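Side-chain contacts in histidine kinase (Synechocystis sp., PDB 5DFY), which senses light through a phycocyanobilin held in a GAF domain, the part described here, and probably relays the signal as a histidine kinase: residues Ala57-Val62 / Val71-Phe76; Asp129-Gly134 / Cys138-Leu143; Gly164-Tyr169 / His183-Ile188. All blocks are in the same frame, centred on the assembly; numbering follows the deposited sequence. Where two conformers were deposited one is given.

Overall arrangement
All three interactions lie within the bilin-binding GAF domain and touch the same phycocyanobilin, but they differ in depth. Interactions 1 and 3 are buried and adjoining, their centres about 8 Å apart: each packs a helix on the central antiparallel sheet, and strands 70-76 and 161-170 are neighbours in it. Both are mainly aliphatic on the helix-facing side, interaction 1 adding a serine, while a tyrosine of each strand reaches the pigment on the other. Interaction 2 lies nearer the surface and joins a loop to helix 137-145. It adds a thioether and two hydrogen bonds to apolar packing, with an imidazole against the pigment, whereas interaction 3 has one tyrosine hydrogen bond to it.

Interaction 1. Residues Ala57-Val62 / Val71-Phe76; sequences ATSDEV and VLVYRF. With CYC (phycocyanobilin), chain B.
The helix-covered face of the GAF-domain sheet is packed here by S59 and V62 on V71 and V73, with the phycocyanobilin pocket lying on the far side of the same strand. V71 is the residue shared by both helix partners. Its CG2, which stands beside the backbone N, meets the V62 methyl CG1 at 3.6 Å and lies equally near the carbonyl oxygen S59 O, at 3.6 Å. V62 brings CG1 to this point because that methyl is anti to the backbone N (chi1 173°), and the two valines cross obliquely. The other V71 methyl, CG1, packs against S59, 4.0 Å from its CB. S59 has two conformers, so its hydroxyl contacts are less certain; in one, OG lies 3.4 Å from V73 CG2 and is hydrogen-bonded to F55 O one turn back.

In this GAF fold, helix 50-66 covers strand 70-76; the axes of 57-62 and 71-76 approach to 8.1 Å, with 146° between their directions. Strand alternation divides the labour: V71 and V73 point toward the helix, whereas L72 points away, and the Y74 ring lies on the pigment's side. There Y74 CB touches the ethyl carbon CBB of phycocyanobilin at 3.6 Å. The pigment methyl CMB sits over one face of the Y74 ring, offset toward the rim and 3.7 Å from Y74 CZ. F76 CE1 lies at the edge of that ring. Helix 179-203 closes in on V62 through L185 and I188, and L166 of strand 161-170 flanks V71.

Interaction 2. Residues Asp129-Gly134 / Cys138-Leu143; sequences DVETAG and CHLDNL. With CYC (phycocyanobilin), chain B.
Sandwiched between phycocyanobilin and L143, whose CD1 also touches V130, the imidazole of H139 has both faces occupied. L143 CD1 stands 3.6 Å above one face, and the pyrrole nitrogen ND of the pigment lies 3.7 Å from the plane on the opposite face, each offset toward the rim. In the ring plane, at its edge, is the propionate oxygen O1D, which takes a hydrogen bond from H139 ND1 (2.9 Å, 161°). With CG anti to the backbone N (chi1 -178°), the ring is carried out from the helix to lie against the tetrapyrrole. An alanine in place of H139 would probably leave that propionate without this donor and open a gap between L143 and the pigment.

Behind this layer, V130 splits its methyls between two leucines: CG1 meets L143 CD1 at 3.9 Å and CG2 meets L140 CD1 at the same separation. E131, bent at its second torsion, crosses L140 at about a right angle, OE2 3.9 Å from L140 CD1, and its OE1 forms a salt bridge with R144. The loop itself is shaped by an Asx turn, in which D129 OD1 accepts from E131 N, while D129 OD1 is also paired with R149.

The pigment is tethered at C138, whose SG is bonded to CAC at 1.8 Å. One turn on, N142 ND2 donates to OC, the lactam oxygen of the same ring (2.7 Å, 165°). The thioether and N142 probably restrain this terminal ring, while H139 holds a propionate and lies face-on against the middle rings.

Interaction 3. Residues Gly164-Tyr169 / His183-Ile188; sequences GLLGAY and HLLHQI. With CYC (phycocyanobilin), chain B.
Apolar contacts alone link the strand and the helix, and L166 and L185 make the main one. L166 CD2 meets L185 CD1 at 3.8 Å and I188 CG2 at 4.1 Å, so that a single branch is shared by two residues one helical turn apart. L185, with CG anti to its backbone nitrogen (chi1 -169°), extends toward the sheet and sets its second methyl, CD2, 4.1 Å from A168 CB. The small A168 thus takes the other branch of the leucine. On the pigment's side of the strand, the ethyl carbon CBB of phycocyanobilin packs against L165, 4.0 Å from its CB.

The polar chemistry also lies on that side. Y169 OH donates a hydrogen bond to phycocyanobilin OB, 2.6 Å away, and that lactam oxygen lies in the plane of the phenol ring, at its edge. G167 helps here by having no side chain, since a CB would run into the tyrosine hydroxyl.

Strand 161-170 sits between 70-76 and 150-158 in the antiparallel GAF sheet, and the directions of 164-169 and 183-188 differ by 142°. L185 leans on L152 and V154 of strand 150-158, while A168 meets L66, and I188 meets T58, of helix 50-66. From helix 179-203, L184 and Q187 pack against F205 of the second subunit.

Interaction 1. Residues Ala57-Val62 / Val71-Phe76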
loop_
_atom_site.group_PDB
_atom_site.type_symbol
_atom_site.label_atom_id
_atom_site.label_comp_id
_atom_site.label_asym_id
_atom_site.label_seq_id
_atom_site.Cartn_x
_atom_site.Cartn_y
_atom_site.Cartn_z
ATOM N N ALA A 57 8.292 15.244 9.108
ATOM C CA ALA A 57 8.286 15.887 7.811
ATOM C C ALA A 57 6.858 16.099 7.338
ATOM O O ALA A 57 6.505 17.178 6.882
ATOM C CB ALA A 57 9.071 15.063 6.785
ATOM N N THR A 58 6.035 15.066 7.450
ATOM C CA THR A 58 4.671 15.162 6.960
ATOM C C THR A 58 3.883 16.187 7.754
ATOM O O THR A 58 3.177 17.008 7.179
ATOM C CB THR A 58 3.936 13.800 7.032
ATOM O OG1 THR A 58 4.558 12.879 6.129
ATOM C CG2 THR A 58 2.466 13.957 6.658
ATOM N N SER A 59 3.997 16.145 9.069
ATOM C CA SER A 59 3.177 16.983 9.938
ATOM C C SER A 59 3.535 18.452 9.728
ATOM O O SER A 59 2.667 19.311 9.648
ATOM C CB SER A 59 3.365 16.606 11.414
ATOM O OG SER A 59 2.944 15.267 11.670
ATOM N N ASP A 60 4.843 18.724 9.663
ATOM C CA ASP A 60 5.313 20.087 9.429
ATOM C C ASP A 60 4.904 20.573 8.038
ATOM O O ASP A 60 4.558 21.742 7.852
ATOM C CB ASP A 60 6.840 20.191 9.553
ATOM C CG ASP A 60 7.347 20.047 10.987
ATOM O OD1 ASP A 60 6.552 20.097 11.962
ATOM O OD2 ASP A 60 8.583 19.901 11.140
ATOM N N GLU A 61 4.935 19.677 7.051
ATOM C CA GLU A 61 4.514 20.025 5.704
ATOM C C GLU A 61 3.032 20.425 5.674
ATOM O O GLU A 61 2.677 21.446 5.079
ATOM C CB GLU A 61 4.800 18.850 4.750
ATOM C CG GLU A 61 4.290 19.052 3.318
ATOM C CD GLU A 61 4.487 17.815 2.429
ATOM O OE1 GLU A 61 4.313 16.669 2.910
ATOM O OE2 GLU A 61 4.807 18.000 1.237
ATOM N N VAL A 62 2.181 19.642 6.334
ATOM C CA VAL A 62 0.760 19.962 6.401
ATOM C C VAL A 62 0.556 21.333 7.033
ATOM O O VAL A 62 -0.200 22.158 6.525
ATOM C CB VAL A 62 -0.020 18.900 7.180
ATOM C CG1 VAL A 62 -1.459 19.338 7.391
ATOM C CG2 VAL A 62 0.060 17.567 6.453
ATOM N N VAL A 71 -1.114 20.048 13.764
ATOM C CA VAL A 71 -1.281 18.821 12.976
ATOM C C VAL A 71 -0.964 17.652 13.891
ATOM O O VAL A 71 0.007 17.701 14.655
ATOM C CB VAL A 71 -0.381 18.804 11.756
ATOM C CG1 VAL A 71 -0.487 17.473 11.010
ATOM C CG2 VAL A 71 -0.689 19.972 10.845
ATOM N N LEU A 72 -1.778 16.597 13.816
ATOM C CA LEU A 72 -1.580 15.416 14.643
ATOM C C LEU A 72 -1.594 14.152 13.795
ATOM O O LEU A 72 -2.373 14.025 12.829
ATOM C CB LEU A 72 -2.636 15.280 15.725
ATOM C CG LEU A 72 -2.711 16.406 16.768
ATOM C CD1 LEU A 72 -3.990 16.323 17.581
ATOM C CD2 LEU A 72 -1.478 16.339 17.655
ATOM N N VAL A 73 -0.724 13.229 14.185
ATOM C CA VAL A 73 -0.721 11.863 13.658
ATOM C C VAL A 73 -1.205 10.931 14.759
ATOM O O VAL A 73 -0.636 10.910 15.850
ATOM C CB VAL A 73 0.679 11.448 13.186
ATOM C CG1 VAL A 73 0.648 10.000 12.639
ATOM C CG2 VAL A 73 1.202 12.395 12.109
ATOM N N TYR A 74 -2.242 10.154 14.458
ATOM C CA TYR A 74 -2.933 9.292 15.424
ATOM C C TYR A 74 -2.918 7.891 14.864
ATOM O O TYR A 74 -3.391 7.682 13.758
ATOM C CB TYR A 74 -4.360 9.774 15.625
ATOM C CG TYR A 74 -5.269 9.031 16.574
ATOM C CD1 TYR A 74 -5.275 9.325 17.933
ATOM C CD2 TYR A 74 -6.182 8.093 16.105
ATOM C CE1 TYR A 74 -6.139 8.686 18.792
ATOM C CE2 TYR A 74 -7.051 7.436 16.972
ATOM C CZ TYR A 74 -7.032 7.755 18.304
ATOM O OH TYR A 74 -7.882 7.123 19.185
ATOM N N ARG A 75 -2.360 6.957 15.621
ATOM C CA ARG A 75 -2.185 5.575 15.163
ATOM C C ARG A 75 -3.143 4.664 15.900
ATOM O O ARG A 75 -3.178 4.690 17.132
ATOM C CB ARG A 75 -0.754 5.122 15.402
ATOM C CG ARG A 75 -0.466 3.720 14.899
ATOM C CD ARG A 75 0.946 3.302 15.215
ATOM N NE ARG A 75 1.112 3.250 16.657
ATOM C CZ ARG A 75 2.259 3.428 17.302
ATOM N NH1 ARG A 75 3.383 3.660 16.639
ATOM N NH2 ARG A 75 2.268 3.376 18.625
ATOM N N PHE A 76 -3.909 3.862 15.162
ATOM C CA PHE A 76 -4.817 2.900 15.779
ATOM C C PHE A 76 -4.102 1.720 16.429
ATOM O O PHE A 76 -3.114 1.178 15.919
ATOM C CB PHE A 76 -5.799 2.388 14.750
ATOM C CG PHE A 76 -6.855 3.387 14.353
ATOM C CD1 PHE A 76 -7.787 3.850 15.274
ATOM C CD2 PHE A 76 -6.920 3.875 13.061
ATOM C CE1 PHE A 76 -8.766 4.763 14.894
ATOM C CE2 PHE A 76 -7.892 4.771 12.670
ATOM C CZ PHE A 76 -8.816 5.233 13.594
HETATM C CHA CYC B . -16.979 10.998 16.175
HETATM N NA CYC B . -14.562 11.229 16.916
HETATM C C1A CYC B . -15.669 11.180 15.952
HETATM C C2A CYC B . -15.061 11.400 14.596
HETATM C C3A CYC B . -13.635 11.578 14.743
HETATM C C4A CYC B . -13.331 11.483 16.180
HETATM C CMA CYC B . -12.676 11.804 13.603
HETATM C CAA CYC B . -15.848 11.350 13.299
HETATM C CBA CYC B . -15.937 9.831 13.036
HETATM C CGA CYC B . -16.763 9.393 11.828
HETATM O O1A CYC B . -17.537 10.214 11.288
HETATM O O2A CYC B . -16.701 8.198 11.374
HETATM C CHB CYC B . -12.027 11.526 16.898
HETATM N NB CYC B . -10.942 13.364 15.578
HETATM C C1B CYC B . -10.954 12.172 16.472
HETATM C C2B CYC B . -9.569 11.849 16.832
HETATM C C3B CYC B . -8.718 12.777 16.218
HETATM C C4B CYC B . -9.519 13.755 15.448
HETATM C CMB CYC B . -9.190 10.690 17.727
HETATM C CAB CYC B . -7.198 12.818 16.316
HETATM C CBB CYC B . -6.578 12.488 14.966
HETATM O OB CYC B . -9.156 14.701 14.791
HETATM N NC CYC B . -15.517 11.059 21.468
HETATM C C1C CYC B . -14.910 11.381 22.496
HETATM C C2C CYC B . -15.855 10.963 23.869
HETATM C C3C CYC B . -16.673 10.038 23.443
HETATM C C4C CYC B . -16.862 10.404 21.878
HETATM C CMC CYC B . -14.928 10.587 25.081
HETATM C CAC CYC B . -18.123 9.906 24.171
HETATM C CBC CYC B . -17.921 9.280 25.532
HETATM O OC CYC B . -13.817 11.910 22.565
HETATM C CHD CYC B . -17.915 10.073 21.117
HETATM N ND CYC B . -16.970 10.563 18.770
HETATM C C1D CYC B . -17.995 10.338 19.648
HETATM C C2D CYC B . -19.185 10.393 18.982
HETATM C C3D CYC B . -18.912 10.639 17.676
HETATM C C4D CYC B . -17.530 10.742 17.547
HETATM C CMD CYC B . -20.537 10.180 19.648
HETATM C CAD CYC B . -19.919 10.775 16.562
HETATM C CBD CYC B . -20.188 12.235 16.257
HETATM C CGD CYC B . -20.878 12.889 17.442
HETATM O O1D CYC B . -20.276 13.731 18.161
HETATM O O2D CYC B . -22.070 12.594 17.732
#

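Interaction 2. Residues Asp129-Gly134 / Cys138-Leu143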
loop_
_atom_site.group_PDB
_atom_site.type_symbol
_atom_site.label_atom_id
_atom_site.label_comp_id
_atom_site.label_asym_id
_atom_site.label_seq_id
_atom_site.Cartn_x
_atom_site.Cartn_y
_atom_site.Cartn_z
ATOM N N ASP A 129 -16.565 24.572 12.252
ATOM C CA ASP A 129 -16.765 25.130 13.589
ATOM C C ASP A 129 -17.341 24.054 14.473
ATOM O O ASP A 129 -18.500 23.665 14.310
ATOM C CB ASP A 129 -17.694 26.347 13.542
ATOM C CG ASP A 129 -17.737 27.094 14.845
ATOM O OD1 ASP A 129 -17.375 26.523 15.887
ATOM O OD2 ASP A 129 -18.131 28.283 14.818
ATOM N N VAL A 130 -16.543 23.537 15.403
ATOM C CA VAL A 130 -17.004 22.446 16.230
ATOM C C VAL A 130 -18.220 22.864 17.059
ATOM O O VAL A 130 -18.988 22.016 17.482
ATOM C CB VAL A 130 -15.914 21.919 17.182
ATOM C CG1 VAL A 130 -14.713 21.372 16.382
ATOM C CG2 VAL A 130 -15.480 22.989 18.182
ATOM N N GLU A 131 -18.379 24.160 17.288
ATOM C CA GLU A 131 -19.448 24.631 18.162
ATOM C C GLU A 131 -20.810 24.551 17.485
ATOM O O GLU A 131 -21.838 24.529 18.168
ATOM C CB GLU A 131 -19.162 26.064 18.616
ATOM C CG GLU A 131 -17.952 26.161 19.553
ATOM C CD GLU A 131 -18.144 25.427 20.876
ATOM O OE1 GLU A 131 -19.302 25.279 21.325
ATOM O OE2 GLU A 131 -17.133 24.991 21.476
ATOM N N THR A 132 -20.823 24.494 16.159
ATOM C CA THR A 132 -22.079 24.449 15.414
ATOM C C THR A 132 -22.311 23.104 14.724
ATOM O O THR A 132 -23.202 22.975 13.879
ATOM C CB THR A 132 -22.128 25.563 14.359
ATOM O OG1 THR A 132 -21.172 25.302 13.323
ATOM C CG2 THR A 132 -21.841 26.906 14.983
ATOM N N ALA A 133 -21.533 22.092 15.094
ATOM C CA ALA A 133 -21.524 20.839 14.344
ATOM C C ALA A 133 -22.540 19.828 14.860
ATOM O O ALA A 133 -22.758 18.795 14.233
ATOM C CB ALA A 133 -20.126 20.225 14.371
ATOM N N GLY A 134 -23.142 20.115 16.008
ATOM C CA GLY A 134 -24.120 19.213 16.596
ATOM C C GLY A 134 -23.514 17.940 17.157
ATOM O O GLY A 134 -24.119 16.869 17.110
ATOM N N CYS A 138 -19.631 14.553 24.948
ATOM C CA CYS A 138 -18.349 13.963 25.327
ATOM C C CYS A 138 -17.298 14.223 24.238
ATOM O O CYS A 138 -16.110 14.324 24.534
ATOM C CB CYS A 138 -18.489 12.460 25.594
ATOM S SG CYS A 138 -19.062 11.468 24.200
ATOM N N HIS A 139 -17.757 14.343 22.995
ATOM C CA HIS A 139 -16.881 14.572 21.842
ATOM C C HIS A 139 -16.460 16.045 21.830
ATOM O O HIS A 139 -15.263 16.353 21.759
ATOM C CB HIS A 139 -17.614 14.160 20.554
ATOM C CG HIS A 139 -16.814 14.301 19.296
ATOM N ND1 HIS A 139 -17.398 14.232 18.052
ATOM C CD2 HIS A 139 -15.486 14.462 19.080
ATOM C CE1 HIS A 139 -16.471 14.372 17.119
ATOM N NE2 HIS A 139 -15.300 14.507 17.717
ATOM N N LEU A 140 -17.445 16.940 21.929
ATOM C CA LEU A 140 -17.179 18.377 21.979
ATOM C C LEU A 140 -16.258 18.733 23.138
ATOM O O LEU A 140 -15.410 19.617 23.012
ATOM C CB LEU A 140 -18.496 19.162 22.090
ATOM C CG LEU A 140 -18.364 20.685 22.116
ATOM C CD1 LEU A 140 -17.522 21.180 20.953
ATOM C CD2 LEU A 140 -19.735 21.362 22.098
ATOM N N ASP A 141 -16.411 18.052 24.269
ATOM C CA ASP A 141 -15.573 18.341 25.425
ATOM C C ASP A 141 -14.123 18.054 25.095
ATOM O O ASP A 141 -13.234 18.802 25.501
ATOM C CB ASP A 141 -15.995 17.528 26.652
ATOM C CG ASP A 141 -17.353 17.960 27.213
ATOM O OD1 ASP A 141 -17.812 19.087 26.908
ATOM O OD2 ASP A 141 -17.956 17.160 27.965
ATOM N N ASN A 142 -13.870 16.973 24.361
ATOM C CA ASN A 142 -12.500 16.653 24.016
ATOM C C ASN A 142 -11.965 17.605 22.960
ATOM O O ASN A 142 -10.798 17.960 23.000
ATOM C CB ASN A 142 -12.377 15.204 23.545
ATOM C CG ASN A 142 -11.936 14.274 24.660
ATOM O OD1 ASN A 142 -11.335 14.707 25.644
ATOM N ND2 ASN A 142 -12.228 12.992 24.511
ATOM N N LEU A 143 -12.813 18.028 22.028
ATOM C CA LEU A 143 -12.391 19.009 21.033
ATOM C C LEU A 143 -11.960 20.298 21.733
ATOM O O LEU A 143 -10.890 20.835 21.445
ATOM C CB LEU A 143 -13.497 19.270 20.020
ATOM C CG LEU A 143 -13.792 18.064 19.102
ATOM C CD1 LEU A 143 -15.165 18.161 18.476
ATOM C CD2 LEU A 143 -12.727 17.973 18.006
HETATM C CHA CYC B . -16.979 10.998 16.175
HETATM N NA CYC B . -14.562 11.229 16.916
HETATM C C1A CYC B . -15.669 11.180 15.952
HETATM C C2A CYC B . -15.061 11.400 14.596
HETATM C C3A CYC B . -13.635 11.578 14.743
HETATM C C4A CYC B . -13.331 11.483 16.180
HETATM C CMA CYC B . -12.676 11.804 13.603
HETATM C CAA CYC B . -15.848 11.350 13.299
HETATM C CBA CYC B . -15.937 9.831 13.036
HETATM C CGA CYC B . -16.763 9.393 11.828
HETATM O O1A CYC B . -17.537 10.214 11.288
HETATM O O2A CYC B . -16.701 8.198 11.374
HETATM C CHB CYC B . -12.027 11.526 16.898
HETATM N NB CYC B . -10.942 13.364 15.578
HETATM C C1B CYC B . -10.954 12.172 16.472
HETATM C C2B CYC B . -9.569 11.849 16.832
HETATM C C3B CYC B . -8.718 12.777 16.218
HETATM C C4B CYC B . -9.519 13.755 15.448
HETATM C CMB CYC B . -9.190 10.690 17.727
HETATM C CAB CYC B . -7.198 12.818 16.316
HETATM C CBB CYC B . -6.578 12.488 14.966
HETATM O OB CYC B . -9.156 14.701 14.791
HETATM N NC CYC B . -15.517 11.059 21.468
HETATM C C1C CYC B . -14.910 11.381 22.496
HETATM C C2C CYC B . -15.855 10.963 23.869
HETATM C C3C CYC B . -16.673 10.038 23.443
HETATM C C4C CYC B . -16.862 10.404 21.878
HETATM C CMC CYC B . -14.928 10.587 25.081
HETATM C CAC CYC B . -18.123 9.906 24.171
HETATM C CBC CYC B . -17.921 9.280 25.532
HETATM O OC CYC B . -13.817 11.910 22.565
HETATM C CHD CYC B . -17.915 10.073 21.117
HETATM N ND CYC B . -16.970 10.563 18.770
HETATM C C1D CYC B . -17.995 10.338 19.648
HETATM C C2D CYC B . -19.185 10.393 18.982
HETATM C C3D CYC B . -18.912 10.639 17.676
HETATM C C4D CYC B . -17.530 10.742 17.547
HETATM C CMD CYC B . -20.537 10.180 19.648
HETATM C CAD CYC B . -19.919 10.775 16.562
HETATM C CBD CYC B . -20.188 12.235 16.257
HETATM C CGD CYC B . -20.878 12.889 17.442
HETATM O O1D CYC B . -20.276 13.731 18.161
HETATM O O2D CYC B . -22.070 12.594 17.732
#

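Interaction 3. Residues Gly164-Tyr169 / His183-Ile188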
loop_
_atom_site.group_PDB
_atom_site.type_symbol
_atom_site.label_atom_id
_atom_site.label_comp_id
_atom_site.label_asym_id
_atom_site.label_seq_id
_atom_site.Cartn_x
_atom_site.Cartn_y
_atom_site.Cartn_z
ATOM N N GLY A 164 -4.218 4.665 10.739
ATOM C CA GLY A 164 -4.348 5.819 11.610
ATOM C C GLY A 164 -5.036 6.965 10.904
ATOM O O GLY A 164 -5.627 6.808 9.836
ATOM N N LEU A 165 -4.923 8.136 11.522
ATOM C CA LEU A 165 -5.540 9.366 11.064
ATOM C C LEU A 165 -4.495 10.472 11.030
ATOM O O LEU A 165 -3.577 10.488 11.840
ATOM C CB LEU A 165 -6.690 9.804 11.971
ATOM C CG LEU A 165 -7.775 8.777 12.269
ATOM C CD1 LEU A 165 -8.790 9.338 13.261
ATOM C CD2 LEU A 165 -8.473 8.381 11.010
ATOM N N LEU A 166 -4.684 11.389 10.102
ATOM C CA LEU A 166 -3.895 12.618 9.981
ATOM C C LEU A 166 -4.856 13.791 10.114
ATOM O O LEU A 166 -5.784 13.923 9.327
ATOM C CB LEU A 166 -3.163 12.649 8.635
ATOM C CG LEU A 166 -2.315 13.893 8.350
ATOM C CD1 LEU A 166 -1.207 14.071 9.358
ATOM C CD2 LEU A 166 -1.724 13.779 6.962
ATOM N N GLY A 167 -4.677 14.602 11.160
ATOM C CA GLY A 167 -5.566 15.719 11.423
ATOM C C GLY A 167 -4.895 17.070 11.306
ATOM O O GLY A 167 -3.761 17.237 11.721
ATOM N N ALA A 168 -5.620 18.015 10.732
ATOM C CA ALA A 168 -5.232 19.417 10.660
ATOM C C ALA A 168 -6.276 20.237 11.437
ATOM O O ALA A 168 -7.481 20.037 11.275
ATOM C CB ALA A 168 -5.140 19.870 9.233
ATOM N N TYR A 169 -5.799 21.161 12.277
ATOM C CA TYR A 169 -6.651 21.842 13.257
ATOM C C TYR A 169 -6.436 23.332 13.245
ATOM O O TYR A 169 -5.309 23.802 13.128
ATOM C CB TYR A 169 -6.378 21.311 14.665
ATOM C CG TYR A 169 -6.472 19.806 14.719
ATOM C CD1 TYR A 169 -7.697 19.182 14.861
ATOM C CD2 TYR A 169 -5.347 19.018 14.566
ATOM C CE1 TYR A 169 -7.795 17.791 14.880
ATOM C CE2 TYR A 169 -5.429 17.643 14.591
ATOM C CZ TYR A 169 -6.657 17.039 14.751
ATOM O OH TYR A 169 -6.717 15.663 14.753
ATOM N N HIS A 183 -8.861 17.624 -0.557
ATOM C CA HIS A 183 -8.254 16.718 -1.538
ATOM C C HIS A 183 -6.750 16.608 -1.335
ATOM O O HIS A 183 -6.167 15.534 -1.492
ATOM C CB HIS A 183 -8.537 17.199 -2.954
ATOM C CG HIS A 183 -9.991 17.365 -3.231
ATOM N ND1 HIS A 183 -10.482 18.265 -4.160
ATOM C CD2 HIS A 183 -11.063 16.765 -2.682
ATOM C CE1 HIS A 183 -11.799 18.196 -4.169
ATOM N NE2 HIS A 183 -12.179 17.299 -3.278
ATOM N N LEU A 184 -6.120 17.730 -0.998
ATOM C CA LEU A 184 -4.684 17.758 -0.784
ATOM C C LEU A 184 -4.299 16.935 0.444
ATOM O O LEU A 184 -3.389 16.118 0.395
ATOM C CB LEU A 184 -4.194 19.204 -0.625
ATOM C CG LEU A 184 -2.728 19.332 -0.213
ATOM C CD1 LEU A 184 -1.777 18.784 -1.269
ATOM C CD2 LEU A 184 -2.444 20.789 0.068
ATOM N N LEU A 185 -4.990 17.144 1.556
ATOM C CA LEU A 185 -4.623 16.429 2.776
ATOM C C LEU A 185 -4.840 14.929 2.593
ATOM O O LEU A 185 -4.061 14.108 3.081
ATOM C CB LEU A 185 -5.398 16.950 3.984
ATOM C CG LEU A 185 -4.871 16.429 5.320
ATOM C CD1 LEU A 185 -3.434 16.825 5.534
ATOM C CD2 LEU A 185 -5.727 16.956 6.446
ATOM N N HIS A 186 -5.893 14.577 1.862
ATOM C CA HIS A 186 -6.173 13.178 1.545
ATOM C C HIS A 186 -4.957 12.533 0.856
ATOM O O HIS A 186 -4.553 11.424 1.210
ATOM C CB HIS A 186 -7.416 13.072 0.643
ATOM C CG HIS A 186 -7.850 11.660 0.385
ATOM N ND1 HIS A 186 -8.908 11.074 1.033
ATOM C CD2 HIS A 186 -7.354 10.727 -0.462
ATOM C CE1 HIS A 186 -9.030 9.814 0.625
ATOM N NE2 HIS A 186 -8.113 9.588 -0.289
ATOM N N GLN A 187 -4.354 13.241 -0.096
ATOM C CA GLN A 187 -3.182 12.696 -0.784
ATOM C C GLN A 187 -1.913 12.716 0.079
ATOM O O GLN A 187 -1.089 11.808 -0.015
ATOM C CB GLN A 187 -2.920 13.440 -2.090
ATOM C CG GLN A 187 -4.000 13.224 -3.154
ATOM C CD GLN A 187 -4.303 11.757 -3.384
ATOM O OE1 GLN A 187 -3.406 10.905 -3.386
ATOM N NE2 GLN A 187 -5.582 11.443 -3.536
ATOM N N ILE A 188 -1.733 13.758 0.887
ATOM C CA ILE A 188 -0.590 13.778 1.798
ATOM C C ILE A 188 -0.656 12.560 2.722
ATOM O O ILE A 188 0.361 11.908 3.015
ATOM C CB ILE A 188 -0.545 15.100 2.616
ATOM C CG1 ILE A 188 -0.207 16.246 1.679
ATOM C CG2 ILE A 188 0.490 15.016 3.749
ATOM C CD1 ILE A 188 -0.295 17.597 2.298
HETATM C CHA CYC B . -16.979 10.998 16.175
HETATM N NA CYC B . -14.562 11.229 16.916
HETATM C C1A CYC B . -15.669 11.180 15.952
HETATM C C2A CYC B . -15.061 11.400 14.596
HETATM C C3A CYC B . -13.635 11.578 14.743
HETATM C C4A CYC B . -13.331 11.483 16.180
HETATM C CMA CYC B . -12.676 11.804 13.603
HETATM C CAA CYC B . -15.848 11.350 13.299
HETATM C CBA CYC B . -15.937 9.831 13.036
HETATM C CGA CYC B . -16.763 9.393 11.828
HETATM O O1A CYC B . -17.537 10.214 11.288
HETATM O O2A CYC B . -16.701 8.198 11.374
HETATM C CHB CYC B . -12.027 11.526 16.898
HETATM N NB CYC B . -10.942 13.364 15.578
HETATM C C1B CYC B . -10.954 12.172 16.472
HETATM C C2B CYC B . -9.569 11.849 16.832
HETATM C C3B CYC B . -8.718 12.777 16.218
HETATM C C4B CYC B . -9.519 13.755 15.448
HETATM C CMB CYC B . -9.190 10.690 17.727
HETATM C CAB CYC B . -7.198 12.818 16.316
HETATM C CBB CYC B . -6.578 12.488 14.966
HETATM O OB CYC B . -9.156 14.701 14.791
HETATM N NC CYC B . -15.517 11.059 21.468
HETATM C C1C CYC B . -14.910 11.381 22.496
HETATM C C2C CYC B . -15.855 10.963 23.869
HETATM C C3C CYC B . -16.673 10.038 23.443
HETATM C C4C CYC B . -16.862 10.404 21.878
HETATM C CMC CYC B . -14.928 10.587 25.081
HETATM C CAC CYC B . -18.123 9.906 24.171
HETATM C CBC CYC B . -17.921 9.280 25.532
HETATM O OC CYC B . -13.817 11.910 22.565
HETATM C CHD CYC B . -17.915 10.073 21.117
HETATM N ND CYC B . -16.970 10.563 18.770
HETATM C C1D CYC B . -17.995 10.338 19.648
HETATM C C2D CYC B . -19.185 10.393 18.982
HETATM C C3D CYC B . -18.912 10.639 17.676
HETATM C C4D CYC B . -17.530 10.742 17.547
HETATM C CMD CYC B . -20.537 10.180 19.648
HETATM C CAD CYC B . -19.919 10.775 16.562
HETATM C CBD CYC B . -20.188 12.235 16.257
HETATM C CGD CYC B . -20.878 12.889 17.442
HETATM O O1D CYC B . -20.276 13.731 18.161
HETATM O O2D CYC B . -22.070 12.594 17.732
#